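Local coordinates for protein gene activator AphA (PDB 1YG2) that activates virulence gene expression in Vibrio cholerae as a dimeric winged-helix transcription factor and probably binds promoter DNA through its PadR-like part, at residues 34-37 with 38-41; 69-73 with 74-78; 92-95 with 96-99; 162-165 with 166-169. One frame throughout, in Å; residues are numbered along the deposited sequence.

Contact 1 of 4, residues 34-37 with 38-41; sequences KASH and QQVY
Gln39 OE1 takes the amide hydrogen of Ser36 N in a short, nearly straight bond of 2.6 Å, with an N-H...O angle of 164°, and the donor lies in the plane of the side-chain amide, on a lone pair of the oxygen. In return Gln39 N gives its hydrogen to Ser36 OG over 3.1 Å. This reciprocal pair is a capping box at the start of helix 37-49, with Ser36 as the N-cap. The torsions of both residues suit the exchange. Ser36 OG sits between its own N and carbonyl carbon (chi1 67°), turned to the first turn of the helix, while the Gln39 chain leaves with CG beside its backbone N and then runs extended (chi2 174°), bringing the amide back alongside Ala35 and Ser36. On the way CG passes close to Ser36 OG, and the amide oxygen finishes 3.1 Å from Ala35 CA. Routine helical bonds follow, Val40 N to Ser36 O and Tyr41 N to His37 O. The Tyr41 ring lies obliquely to His37 O.

Ala35 and Val40 both rest on Phe25 of helix 18-25, which joins the start of helix 37-49 to the helix before it in the PadR-like part. Lys34, just upstream, makes backbone hydrogen bonds to the second subunit. Between the two segments, the methyl of Ala35 meets one branch of Val40, CB to CG2 at 4.1 Å, and that same CG2 lies 3.2 Å from Ser36 O.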
ATOM      1  N   LYS A  34       1.130  12.641   0.131  1.00 43.50           N
ATOM      2  CA  LYS A  34       1.818  13.352  -0.927  1.00 46.41           C
ATOM      3  C   LYS A  34       0.855  14.158  -1.795  1.00 47.00           C
ATOM      4  O   LYS A  34      -0.037  13.598  -2.429  1.00 47.72           O
ATOM      5  CB  LYS A  34       2.582  12.336  -1.782  1.00 51.49           C
ATOM      6  CG  LYS A  34       3.542  12.922  -2.798  1.00 54.90           C
ATOM      7  CD  LYS A  34       2.916  13.043  -4.175  1.00 59.15           C
ATOM      8  CE  LYS A  34       4.000  13.255  -5.230  1.00 60.03           C
ATOM      9  NZ  LYS A  34       4.987  12.127  -5.223  1.00 61.21           N
ATOM     10  N   ALA A  35       1.032  15.475  -1.808  1.00 45.15           N
ATOM     11  CA  ALA A  35       0.200  16.364  -2.620  1.00 45.47           C
ATOM     12  C   ALA A  35       1.006  17.614  -2.969  1.00 45.14           C
ATOM     13  O   ALA A  35       1.758  18.114  -2.140  1.00 44.03           O
ATOM     14  CB  ALA A  35      -1.074  16.757  -1.856  1.00 41.86           C
ATOM     15  N   SER A  36       0.856  18.118  -4.190  1.00 47.19           N
ATOM     16  CA  SER A  36       1.591  19.321  -4.604  1.00 48.87           C
ATOM     17  C   SER A  36       0.891  20.591  -4.144  1.00 50.31           C
ATOM     18  O   SER A  36      -0.317  20.593  -3.916  1.00 49.59           O
ATOM     19  CB  SER A  36       1.714  19.372  -6.121  1.00 47.99           C
ATOM     20  OG  SER A  36       0.440  19.554  -6.717  1.00 49.54           O
ATOM     21  N   HIS A  37       1.655  21.672  -4.012  1.00 54.58           N
ATOM     22  CA  HIS A  37       1.099  22.961  -3.606  1.00 57.03           C
ATOM     23  C   HIS A  37      -0.105  23.247  -4.492  1.00 58.34           C
ATOM     24  O   HIS A  37      -1.124  23.771  -4.038  1.00 58.57           O
ATOM     25  CB  HIS A  37       2.142  24.072  -3.785  1.00 60.17           C
ATOM     26  CG  HIS A  37       3.060  24.244  -2.616  1.00 63.70           C
ATOM     27  ND1 HIS A  37       3.753  23.195  -2.046  1.00 66.11           N
ATOM     28  CD2 HIS A  37       3.405  25.346  -1.908  1.00 65.97           C
ATOM     29  CE1 HIS A  37       4.481  23.643  -1.039  1.00 66.31           C
ATOM     30  NE2 HIS A  37       4.287  24.946  -0.932  1.00 66.53           N
ATOM     31  N   GLN A  38       0.027  22.886  -5.763  1.00 59.32           N
ATOM     32  CA  GLN A  38      -1.028  23.089  -6.741  1.00 60.85           C
ATOM     33  C   GLN A  38      -2.298  22.393  -6.263  1.00 58.49           C
ATOM     34  O   GLN A  38      -3.290  23.043  -5.932  1.00 59.30           O
ATOM     35  CB  GLN A  38      -0.594  22.513  -8.088  1.00 64.44           C
ATOM     36  CG  GLN A  38      -0.884  23.406  -9.282  1.00 70.81           C
ATOM     37  CD  GLN A  38      -2.363  23.683  -9.470  1.00 73.68           C
ATOM     38  OE1 GLN A  38      -2.982  24.391  -8.675  1.00 75.85           O
ATOM     39  NE2 GLN A  38      -2.939  23.123 -10.528  1.00 76.09           N
ATOM     40  N   GLN A  39      -2.245  21.066  -6.228  1.00 55.85           N
ATOM     41  CA  GLN A  39      -3.365  20.244  -5.793  1.00 51.73           C
ATOM     42  C   GLN A  39      -3.979  20.807  -4.519  1.00 49.12           C
ATOM     43  O   GLN A  39      -5.200  20.867  -4.384  1.00 48.41           O
ATOM     44  CB  GLN A  39      -2.895  18.812  -5.537  1.00 52.35           C
ATOM     45  CG  GLN A  39      -2.273  18.133  -6.739  1.00 54.90           C
ATOM     46  CD  GLN A  39      -1.682  16.775  -6.398  1.00 56.59           C
ATOM     47  OE1 GLN A  39      -0.791  16.663  -5.554  1.00 56.39           O
ATOM     48  NE2 GLN A  39      -2.174  15.737  -7.060  1.00 58.94           N
ATOM     49  N   VAL A  40      -3.124  21.227  -3.592  1.00 45.81           N
ATOM     50  CA  VAL A  40      -3.586  21.779  -2.330  1.00 43.87           C
ATOM     51  C   VAL A  40      -4.418  23.045  -2.534  1.00 45.14           C
ATOM     52  O   VAL A  40      -5.534  23.145  -2.013  1.00 42.30           O
ATOM     53  CB  VAL A  40      -2.405  22.065  -1.394  1.00 41.64           C
ATOM     54  CG1 VAL A  40      -2.880  22.793  -0.152  1.00 39.76           C
ATOM     55  CG2 VAL A  40      -1.745  20.749  -1.001  1.00 41.22           C
ATOM     56  N   TYR A  41      -3.887  24.000  -3.297  1.00 46.00           N
ATOM     57  CA  TYR A  41      -4.614  25.241  -3.565  1.00 46.86           C
ATOM     58  C   TYR A  41      -5.928  24.941  -4.268  1.00 46.84           C
ATOM     59  O   TYR A  41      -6.962  25.519  -3.947  1.00 48.67           O
ATOM     60  CB  TYR A  41      -3.770  26.186  -4.418  1.00 45.95           C
ATOM     61  CG  TYR A  41      -2.744  26.917  -3.601  1.00 46.74           C
ATOM     62  CD1 TYR A  41      -1.386  26.838  -3.910  1.00 47.75           C
ATOM     63  CD2 TYR A  41      -3.124  27.646  -2.480  1.00 47.28           C
ATOM     64  CE1 TYR A  41      -0.429  27.463  -3.112  1.00 45.36           C
ATOM     65  CE2 TYR A  41      -2.179  28.275  -1.681  1.00 49.52           C
ATOM     66  CZ  TYR A  41      -0.836  28.174  -2.002  1.00 47.65           C
ATOM     67  OH  TYR A  41       0.095  28.776  -1.192  1.00 51.47           O
TER

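Contact 2 of 4, residues 69-73 with 74-78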
ATOM      1  N   TYR A  69      -7.135  31.222   6.118  1.00 51.18           N
ATOM      2  CA  TYR A  69      -8.231  30.275   5.970  1.00 49.03           C
ATOM      3  C   TYR A  69      -8.682  29.798   7.339  1.00 47.03           C
ATOM      4  O   TYR A  69      -7.885  29.707   8.270  1.00 47.77           O
ATOM      5  CB  TYR A  69      -7.805  29.074   5.125  1.00 50.04           C
ATOM      6  CG  TYR A  69      -7.617  29.395   3.665  1.00 51.63           C
ATOM      7  CD1 TYR A  69      -6.362  29.726   3.160  1.00 52.27           C
ATOM      8  CD2 TYR A  69      -8.702  29.392   2.792  1.00 51.75           C
ATOM      9  CE1 TYR A  69      -6.193  30.044   1.819  1.00 53.49           C
ATOM     10  CE2 TYR A  69      -8.546  29.710   1.450  1.00 53.41           C
ATOM     11  CZ  TYR A  69      -7.288  30.035   0.969  1.00 54.97           C
ATOM     12  OH  TYR A  69      -7.125  30.348  -0.365  1.00 56.42           O
ATOM     13  N   SER A  70      -9.967  29.494   7.459  1.00 44.15           N
ATOM     14  CA  SER A  70     -10.523  29.029   8.718  1.00 43.25           C
ATOM     15  C   SER A  70     -11.535  27.920   8.445  1.00 43.00           C
ATOM     16  O   SER A  70     -12.245  27.964   7.440  1.00 43.77           O
ATOM     17  CB  SER A  70     -11.208  30.195   9.431  1.00 41.22           C
ATOM     18  OG  SER A  70     -11.727  29.785  10.678  1.00 42.35           O
ATOM     19  N   ILE A  71     -11.603  26.928   9.327  1.00 41.54           N
ATOM     20  CA  ILE A  71     -12.556  25.832   9.139  1.00 39.70           C
ATOM     21  C   ILE A  71     -13.952  26.279   9.583  1.00 40.48           C
ATOM     22  O   ILE A  71     -14.081  27.029  10.551  1.00 41.48           O
ATOM     23  CB  ILE A  71     -12.149  24.589   9.955  1.00 39.48           C
ATOM     24  CG1 ILE A  71     -12.945  23.370   9.479  1.00 37.85           C
ATOM     25  CG2 ILE A  71     -12.385  24.831  11.447  1.00 37.78           C
ATOM     26  CD1 ILE A  71     -12.547  22.070  10.162  1.00 37.92           C
ATOM     27  N   THR A  72     -14.992  25.840   8.874  1.00 38.82           N
ATOM     28  CA  THR A  72     -16.362  26.213   9.240  1.00 36.78           C
ATOM     29  C   THR A  72     -17.028  25.058   9.967  1.00 35.12           C
ATOM     30  O   THR A  72     -16.468  23.969  10.043  1.00 34.43           O
ATOM     31  CB  THR A  72     -17.222  26.531   8.011  1.00 38.59           C
ATOM     32  OG1 THR A  72     -17.361  25.348   7.208  1.00 39.72           O
ATOM     33  CG2 THR A  72     -16.593  27.648   7.189  1.00 35.75           C
ATOM     34  N   GLN A  73     -18.219  25.295  10.501  1.00 33.47           N
ATOM     35  CA  GLN A  73     -18.936  24.243  11.209  1.00 32.54           C
ATOM     36  C   GLN A  73     -19.169  23.065  10.270  1.00 33.97           C
ATOM     37  O   GLN A  73     -19.113  21.904  10.689  1.00 33.85           O
ATOM     38  CB  GLN A  73     -20.280  24.756  11.728  1.00 33.07           C
ATOM     39  CG  GLN A  73     -21.105  23.676  12.417  1.00 33.06           C
ATOM     40  CD  GLN A  73     -20.329  23.008  13.548  1.00 37.87           C
ATOM     41  OE1 GLN A  73     -19.453  23.625  14.148  1.00 35.49           O
ATOM     42  NE2 GLN A  73     -20.654  21.755  13.851  1.00 36.32           N
ATOM     43  N   ALA A  74     -19.430  23.362   8.998  1.00 33.08           N
ATOM     44  CA  ALA A  74     -19.653  22.312   8.005  1.00 33.78           C
ATOM     45  C   ALA A  74     -18.349  21.537   7.847  1.00 33.83           C
ATOM     46  O   ALA A  74     -18.342  20.308   7.782  1.00 31.52           O
ATOM     47  CB  ALA A  74     -20.065  22.919   6.669  1.00 33.17           C
ATOM     48  N   GLY A  75     -17.243  22.275   7.784  1.00 33.69           N
ATOM     49  CA  GLY A  75     -15.941  21.641   7.665  1.00 33.27           C
ATOM     50  C   GLY A  75     -15.706  20.746   8.876  1.00 33.96           C
ATOM     51  O   GLY A  75     -15.229  19.618   8.750  1.00 33.71           O
ATOM     52  N   ARG A  76     -16.058  21.236  10.059  1.00 33.86           N
ATOM     53  CA  ARG A  76     -15.866  20.449  11.271  1.00 36.85           C
ATOM     54  C   ARG A  76     -16.746  19.203  11.260  1.00 36.31           C
ATOM     55  O   ARG A  76     -16.327  18.119  11.683  1.00 37.93           O
ATOM     56  CB  ARG A  76     -16.157  21.300  12.519  1.00 39.80           C
ATOM     57  CG  ARG A  76     -15.077  22.352  12.820  1.00 45.09           C
ATOM     58  CD  ARG A  76     -15.227  22.941  14.224  1.00 48.37           C
ATOM     59  NE  ARG A  76     -16.338  23.885  14.320  1.00 54.80           N
ATOM     60  CZ  ARG A  76     -16.296  25.144  13.893  1.00 55.85           C
ATOM     61  NH1 ARG A  76     -15.192  25.630  13.343  1.00 57.78           N
ATOM     62  NH2 ARG A  76     -17.371  25.917  14.000  1.00 55.61           N
ATOM     63  N   SER A  77     -17.960  19.355  10.753  1.00 34.67           N
ATOM     64  CA  SER A  77     -18.889  18.239  10.687  1.00 34.43           C
ATOM     65  C   SER A  77     -18.374  17.167   9.724  1.00 33.77           C
ATOM     66  O   SER A  77     -18.437  15.977  10.020  1.00 35.12           O
ATOM     67  CB  SER A  77     -20.271  18.740  10.250  1.00 35.19           C
ATOM     68  OG  SER A  77     -21.180  17.669  10.113  1.00 39.60           O
ATOM     69  N   ALA A  78     -17.849  17.586   8.576  1.00 32.54           N
ATOM     70  CA  ALA A  78     -17.327  16.641   7.589  1.00 34.62           C
ATOM     71  C   ALA A  78     -16.088  15.905   8.112  1.00 34.52           C
ATOM     72  O   ALA A  78     -15.895  14.721   7.826  1.00 32.30           O
ATOM     73  CB  ALA A  78     -16.983  17.373   6.282  1.00 32.57           C
TER
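The chain leaves strand 69-71 in an extended conformation, stays extended at Thr72, and turns into helix 73-84 at Gln73, where Arg76 N bonds back to Thr72 O and Ser77 N to Gln73 O. Thr72 is the N-cap: with OG1 held between its own N and carbonyl carbon (chi1 64°), the hydroxyl accepts from Gly75 N at 3.1 Å. The same hydroxyl is hydrogen-bonded to Gly51 O, so it ties the helix start to the chain leading into strand 53-55.

Arg76 reaches back over this first turn. A bend at chi3 (-75°) turns its guanidinium side-on to Gln73, and NE and NH2 both grip one oxygen, Gln73 OE1, each at 3.1 Å. Neither bond is straight, and the oxygen stands out of the guanidinium plane; NH2 approaches within the plane of the amide, NE from above it. One guanidinium face lies over Gln73 CA and Thr72 C. Beside it, Arg76 CG meets the end of Ile71, 3.7 Å from CD1, and NH1 lies 3.5 Å from Ile71 CG2. Ile71 CD1 also reaches the backbone of Gly75, 3.7 Å from its C, while its side chain packs on Leu8, Leu11 and Ser12 of helix 3-13. The Thr72 cap marks where the chain passes into helix 73-84 from strand 69-71, whose antiparallel pairing with strand 53-55 is consistent with the wing of a winged-helix domain.

Contact 3 of 4, residues 92-95 with 96-99; sequences VRDE and FSAK
Phe96 opens the helical segment 96-99 with its CB 3.4 Å from Asp94 OD1, while the other carboxylate oxygen, OD2, lies near the ring plane at its edge, 4.0 Å from CD1. The carboxylate and ring planes are turned 41° from one another. The ring packs on Leu118 of helix 108-136 and meets the ring of His89 of the second subunit.

Ser97 comes next and binds Asp94, the N-cap of helix 95-101, twice. Its N donates to Asp94 OD1 at 2.5 Å, on the anti side of the carboxylate and out of its plane; its OG donates to the same oxygen at 2.6 Å from the opposite face. Asp94 CG lies anti to its own N (chi1 -173°), which swings OD1 forward over the start of the helix. Ala98 continues with a backbone bond to Asp94 O, and its CB rests 3.4 Å from that oxygen.

Lys99 N bonds to Glu95 O, and its CG lies 3.2 Å from this carbonyl oxygen. Farther out the side chains of Glu95 and Lys99 cross, but OE2 and NZ remain 4.8 Å apart; each is engaged by the second subunit, Glu95 OE2 by Trp82 NE1 and Lys99 NZ by Gln85 O. Two donors on OD1, the positive helix end and a long, weak ion pair from OD2 to Arg156 of the second subunit would probably stabilise Asp94 as the anion.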
ATOM      1  N   VAL A  92      -5.434  -5.964  -1.477  1.00 54.94           N
ATOM      2  CA  VAL A  92      -4.120  -6.394  -1.919  1.00 52.65           C
ATOM      3  C   VAL A  92      -4.071  -6.731  -3.404  1.00 51.43           C
ATOM      4  O   VAL A  92      -4.743  -7.651  -3.873  1.00 52.34           O
ATOM      5  CB  VAL A  92      -3.642  -7.636  -1.136  1.00 54.10           C
ATOM      6  CG1 VAL A  92      -2.206  -7.958  -1.517  1.00 53.73           C
ATOM      7  CG2 VAL A  92      -3.770  -7.401   0.369  1.00 54.47           C
ATOM      8  N   ARG A  93      -3.271  -5.969  -4.135  1.00 48.66           N
ATOM      9  CA  ARG A  93      -3.070  -6.169  -5.561  1.00 47.20           C
ATOM     10  C   ARG A  93      -1.645  -5.677  -5.773  1.00 45.42           C
ATOM     11  O   ARG A  93      -1.424  -4.593  -6.312  1.00 45.51           O
ATOM     12  CB  ARG A  93      -4.047  -5.318  -6.385  1.00 50.49           C
ATOM     13  CG  ARG A  93      -5.533  -5.700  -6.268  1.00 53.06           C
ATOM     14  CD  ARG A  93      -6.389  -4.714  -7.067  1.00 57.60           C
ATOM     15  NE  ARG A  93      -7.799  -4.716  -6.679  1.00 60.93           N
ATOM     16  CZ  ARG A  93      -8.632  -5.720  -6.911  1.00 61.60           C
ATOM     17  NH1 ARG A  93      -8.192  -6.805  -7.531  1.00 64.50           N
ATOM     18  NH2 ARG A  93      -9.901  -5.637  -6.532  1.00 61.93           N
ATOM     19  N   ASP A  94      -0.678  -6.477  -5.339  1.00 41.78           N
ATOM     20  CA  ASP A  94       0.718  -6.089  -5.445  1.00 39.43           C
ATOM     21  C   ASP A  94       1.359  -6.267  -6.813  1.00 38.27           C
ATOM     22  O   ASP A  94       1.581  -7.386  -7.285  1.00 36.72           O
ATOM     23  CB  ASP A  94       1.545  -6.828  -4.399  1.00 40.86           C
ATOM     24  CG  ASP A  94       2.967  -6.330  -4.346  1.00 39.90           C
ATOM     25  OD1 ASP A  94       3.875  -7.032  -4.821  1.00 41.54           O
ATOM     26  OD2 ASP A  94       3.176  -5.218  -3.833  1.00 44.22           O
ATOM     27  N   GLU A  95       1.692  -5.138  -7.428  1.00 37.55           N
ATOM     28  CA  GLU A  95       2.303  -5.129  -8.746  1.00 38.33           C
ATOM     29  C   GLU A  95       3.668  -5.808  -8.772  1.00 35.51           C
ATOM     30  O   GLU A  95       4.017  -6.477  -9.740  1.00 35.41           O
ATOM     31  CB  GLU A  95       2.438  -3.691  -9.249  1.00 42.24           C
ATOM     32  CG  GLU A  95       2.689  -3.601 -10.741  1.00 49.79           C
ATOM     33  CD  GLU A  95       1.452  -3.924 -11.564  1.00 51.80           C
ATOM     34  OE1 GLU A  95       0.477  -4.469 -11.002  1.00 53.86           O
ATOM     35  OE2 GLU A  95       1.462  -3.635 -12.779  1.00 54.08           O
ATOM     36  N   PHE A  96       4.450  -5.636  -7.716  1.00 35.09           N
ATOM     37  CA  PHE A  96       5.769  -6.257  -7.676  1.00 34.42           C
ATOM     38  C   PHE A  96       5.653  -7.767  -7.633  1.00 32.60           C
ATOM     39  O   PHE A  96       6.425  -8.481  -8.275  1.00 32.87           O
ATOM     40  CB  PHE A  96       6.547  -5.773  -6.455  1.00 39.62           C
ATOM     41  CG  PHE A  96       6.892  -4.321  -6.512  1.00 44.62           C
ATOM     42  CD1 PHE A  96       6.248  -3.406  -5.684  1.00 46.81           C
ATOM     43  CD2 PHE A  96       7.849  -3.868  -7.409  1.00 45.40           C
ATOM     44  CE1 PHE A  96       6.550  -2.055  -5.753  1.00 48.48           C
ATOM     45  CE2 PHE A  96       8.162  -2.519  -7.492  1.00 48.89           C
ATOM     46  CZ  PHE A  96       7.512  -1.608  -6.661  1.00 49.35           C
ATOM     47  N   SER A  97       4.682  -8.253  -6.869  1.00 30.70           N
ATOM     48  CA  SER A  97       4.462  -9.687  -6.753  1.00 32.06           C
ATOM     49  C   SER A  97       3.953 -10.206  -8.087  1.00 31.51           C
ATOM     50  O   SER A  97       4.381 -11.259  -8.556  1.00 31.72           O
ATOM     51  CB  SER A  97       3.440  -9.990  -5.659  1.00 30.09           C
ATOM     52  OG  SER A  97       3.956  -9.634  -4.385  1.00 30.22           O
ATOM     53  N   ALA A  98       3.041  -9.453  -8.693  1.00 29.51           N
ATOM     54  CA  ALA A  98       2.486  -9.829  -9.983  1.00 31.20           C
ATOM     55  C   ALA A  98       3.599  -9.967 -11.031  1.00 31.67           C
ATOM     56  O   ALA A  98       3.603 -10.907 -11.807  1.00 33.21           O
ATOM     57  CB  ALA A  98       1.466  -8.788 -10.425  1.00 32.85           C
ATOM     58  N   LYS A  99       4.544  -9.032 -11.044  1.00 34.10           N
ATOM     59  CA  LYS A  99       5.649  -9.098 -11.995  1.00 35.35           C
ATOM     60  C   LYS A  99       6.553 -10.283 -11.649  1.00 35.51           C
ATOM     61  O   LYS A  99       7.035 -10.987 -12.532  1.00 36.65           O
ATOM     62  CB  LYS A  99       6.477  -7.809 -11.953  1.00 38.67           C
ATOM     63  CG  LYS A  99       5.769  -6.549 -12.447  1.00 42.60           C
ATOM     64  CD  LYS A  99       5.617  -6.519 -13.949  1.00 44.81           C
ATOM     65  CE  LYS A  99       4.990  -5.194 -14.431  1.00 45.43           C
ATOM     66  NZ  LYS A  99       5.925  -4.030 -14.362  1.00 45.47           N
TER

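Contact 4 of 4, residues 162-165 with 166-169; sequences QAWI and QWAD
Trp164 folds forward along helix 145-177 and lays one face of its indole against the methyl of Ala168, one turn on. Ala168 CB stands 4.0 Å from the centroid of the six-membered ring and almost straight above it, a CH-pi contact. The indole gets there with CG anti to its backbone N (chi1 -174°) and the ring turned broadside (chi2 88°). Trp167 has nearly the same first torsion, yet the two indoles meet obliquely: Trp164 NE1 lies 3.8 Å from Trp167 CE3, and the planes are 59° apart. Trp167 NE1 donates to Leu152 O of the second subunit.

Around the helix, Ile165 and Asp169 run side by side and point the same way. Ile165 CG2 comes 3.9 Å from Asp169 OD2, whose salt bridge is made to Arg123 of helix 108-136. The usual i to i+4 backbone bonds, such as Ala168 N to Trp164 O at 2.8 Å, hold the spacing of these side chains. Between Trp164, Trp167 and Ala168 the contact is aromatic and methyl packing, while the polar ends of Trp167 and Asp169 are used on the second subunit and on helix 108-136; the bridge to Arg123 probably favours the ionised carboxylate of Asp169.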
ATOM      1  N   GLN A 162      11.075  -0.390   5.369  1.00 42.17           N
ATOM      2  CA  GLN A 162      12.139  -1.299   5.788  1.00 43.06           C
ATOM      3  C   GLN A 162      11.713  -2.735   5.538  1.00 42.03           C
ATOM      4  O   GLN A 162      12.515  -3.572   5.118  1.00 43.78           O
ATOM      5  CB  GLN A 162      12.453  -1.112   7.271  1.00 44.76           C
ATOM      6  CG  GLN A 162      13.414   0.034   7.565  1.00 49.39           C
ATOM      7  CD  GLN A 162      13.663   0.230   9.058  1.00 53.32           C
ATOM      8  OE1 GLN A 162      14.715   0.726   9.463  1.00 58.10           O
ATOM      9  NE2 GLN A 162      12.688  -0.142   9.879  1.00 53.40           N
ATOM     10  N   ALA A 163      10.444  -3.022   5.798  1.00 40.32           N
ATOM     11  CA  ALA A 163       9.938  -4.364   5.582  1.00 39.72           C
ATOM     12  C   ALA A 163       9.982  -4.678   4.089  1.00 37.77           C
ATOM     13  O   ALA A 163      10.328  -5.781   3.690  1.00 34.91           O
ATOM     14  CB  ALA A 163       8.509  -4.483   6.113  1.00 41.70           C
ATOM     15  N   TRP A 164       9.641  -3.698   3.262  1.00 37.70           N
ATOM     16  CA  TRP A 164       9.649  -3.921   1.822  1.00 38.96           C
ATOM     17  C   TRP A 164      11.069  -4.167   1.290  1.00 39.39           C
ATOM     18  O   TRP A 164      11.274  -4.985   0.386  1.00 37.16           O
ATOM     19  CB  TRP A 164       9.018  -2.735   1.098  1.00 38.75           C
ATOM     20  CG  TRP A 164       8.865  -2.986  -0.357  1.00 42.14           C
ATOM     21  CD1 TRP A 164       7.802  -3.575  -0.989  1.00 40.08           C
ATOM     22  CD2 TRP A 164       9.831  -2.700  -1.375  1.00 43.83           C
ATOM     23  NE1 TRP A 164       8.050  -3.671  -2.339  1.00 41.09           N
ATOM     24  CE2 TRP A 164       9.285  -3.143  -2.603  1.00 42.26           C
ATOM     25  CE3 TRP A 164      11.105  -2.114  -1.367  1.00 46.69           C
ATOM     26  CZ2 TRP A 164       9.971  -3.017  -3.815  1.00 44.51           C
ATOM     27  CZ3 TRP A 164      11.787  -1.988  -2.577  1.00 50.89           C
ATOM     28  CH2 TRP A 164      11.216  -2.438  -3.785  1.00 49.29           C
ATOM     29  N   ILE A 165      12.042  -3.459   1.859  1.00 38.55           N
ATOM     30  CA  ILE A 165      13.446  -3.622   1.474  1.00 37.56           C
ATOM     31  C   ILE A 165      13.899  -5.028   1.852  1.00 38.15           C
ATOM     32  O   ILE A 165      14.589  -5.702   1.092  1.00 37.48           O
ATOM     33  CB  ILE A 165      14.342  -2.610   2.206  1.00 36.22           C
ATOM     34  CG1 ILE A 165      14.015  -1.195   1.726  1.00 34.94           C
ATOM     35  CG2 ILE A 165      15.816  -2.985   2.000  1.00 36.67           C
ATOM     36  CD1 ILE A 165      14.758  -0.105   2.473  1.00 38.69           C
ATOM     37  N   GLN A 166      13.510  -5.469   3.042  1.00 38.64           N
ATOM     38  CA  GLN A 166      13.866  -6.816   3.478  1.00 41.01           C
ATOM     39  C   GLN A 166      13.315  -7.829   2.463  1.00 39.88           C
ATOM     40  O   GLN A 166      13.995  -8.782   2.082  1.00 40.04           O
ATOM     41  CB  GLN A 166      13.270  -7.081   4.860  1.00 44.98           C
ATOM     42  CG  GLN A 166      13.731  -8.361   5.513  1.00 51.15           C
ATOM     43  CD  GLN A 166      13.104  -8.577   6.888  1.00 53.81           C
ATOM     44  OE1 GLN A 166      13.151  -7.703   7.750  1.00 55.13           O
ATOM     45  NE2 GLN A 166      12.520  -9.749   7.094  1.00 55.14           N
ATOM     46  N   TRP A 167      12.078  -7.616   2.022  1.00 38.44           N
ATOM     47  CA  TRP A 167      11.450  -8.511   1.055  1.00 37.96           C
ATOM     48  C   TRP A 167      12.153  -8.464  -0.303  1.00 38.23           C
ATOM     49  O   TRP A 167      12.456  -9.495  -0.899  1.00 37.89           O
ATOM     50  CB  TRP A 167       9.981  -8.136   0.853  1.00 36.77           C
ATOM     51  CG  TRP A 167       9.323  -8.998  -0.162  1.00 35.92           C
ATOM     52  CD1 TRP A 167       9.056 -10.331  -0.048  1.00 36.65           C
ATOM     53  CD2 TRP A 167       8.910  -8.616  -1.475  1.00 35.80           C
ATOM     54  NE1 TRP A 167       8.508 -10.806  -1.215  1.00 35.26           N
ATOM     55  CE2 TRP A 167       8.409  -9.773  -2.112  1.00 35.73           C
ATOM     56  CE3 TRP A 167       8.924  -7.406  -2.189  1.00 40.19           C
ATOM     57  CZ2 TRP A 167       7.916  -9.763  -3.419  1.00 33.13           C
ATOM     58  CZ3 TRP A 167       8.435  -7.391  -3.491  1.00 39.03           C
ATOM     59  CH2 TRP A 167       7.941  -8.569  -4.094  1.00 39.83           C
ATOM     60  N   ALA A 168      12.389  -7.252  -0.788  1.00 40.20           N
ATOM     61  CA  ALA A 168      13.042  -7.046  -2.074  1.00 41.94           C
ATOM     62  C   ALA A 168      14.379  -7.775  -2.125  1.00 42.87           C
ATOM     63  O   ALA A 168      14.709  -8.406  -3.133  1.00 42.93           O
ATOM     64  CB  ALA A 168      13.234  -5.566  -2.311  1.00 42.53           C
ATOM     65  N   ASP A 169      15.150  -7.699  -1.043  1.00 43.31           N
ATOM     66  CA  ASP A 169      16.434  -8.392  -1.008  1.00 43.82           C
ATOM     67  C   ASP A 169      16.212  -9.892  -1.120  1.00 45.45           C
ATOM     68  O   ASP A 169      16.958 -10.584  -1.808  1.00 45.63           O
ATOM     69  CB  ASP A 169      17.197  -8.102   0.286  1.00 45.64           C
ATOM     70  CG  ASP A 169      17.757  -6.698   0.337  1.00 49.64           C
ATOM     71  OD1 ASP A 169      17.976  -6.094  -0.738  1.00 49.99           O
ATOM     72  OD2 ASP A 169      17.992  -6.204   1.465  1.00 50.15           O
TER

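Contacts 1 and 2 lie at the surface, within the PadR-like part, and each starts a helix with a hydroxyl N-cap; contact 1 adds a reciprocal glutamine, contact 2 an arginine gripping a glutamine. Contact 3, also a helix start, is buried and uses a carboxylate cap instead. Contact 4, also buried, lies inside a long helix and relies on indole packing. Contacts 3 and 4 belong to the C-terminal family region and touch directly, with Phe96 CD1 3.8 Å from Trp164 NE1. Contacts 1, 3 and 4 reach the second subunit, whereas no other chain of the assembly touches contact 2. Contacts 2 and 4 are the farthest apart, their centres about 41 Å from one another on opposite sides of the chain's centre.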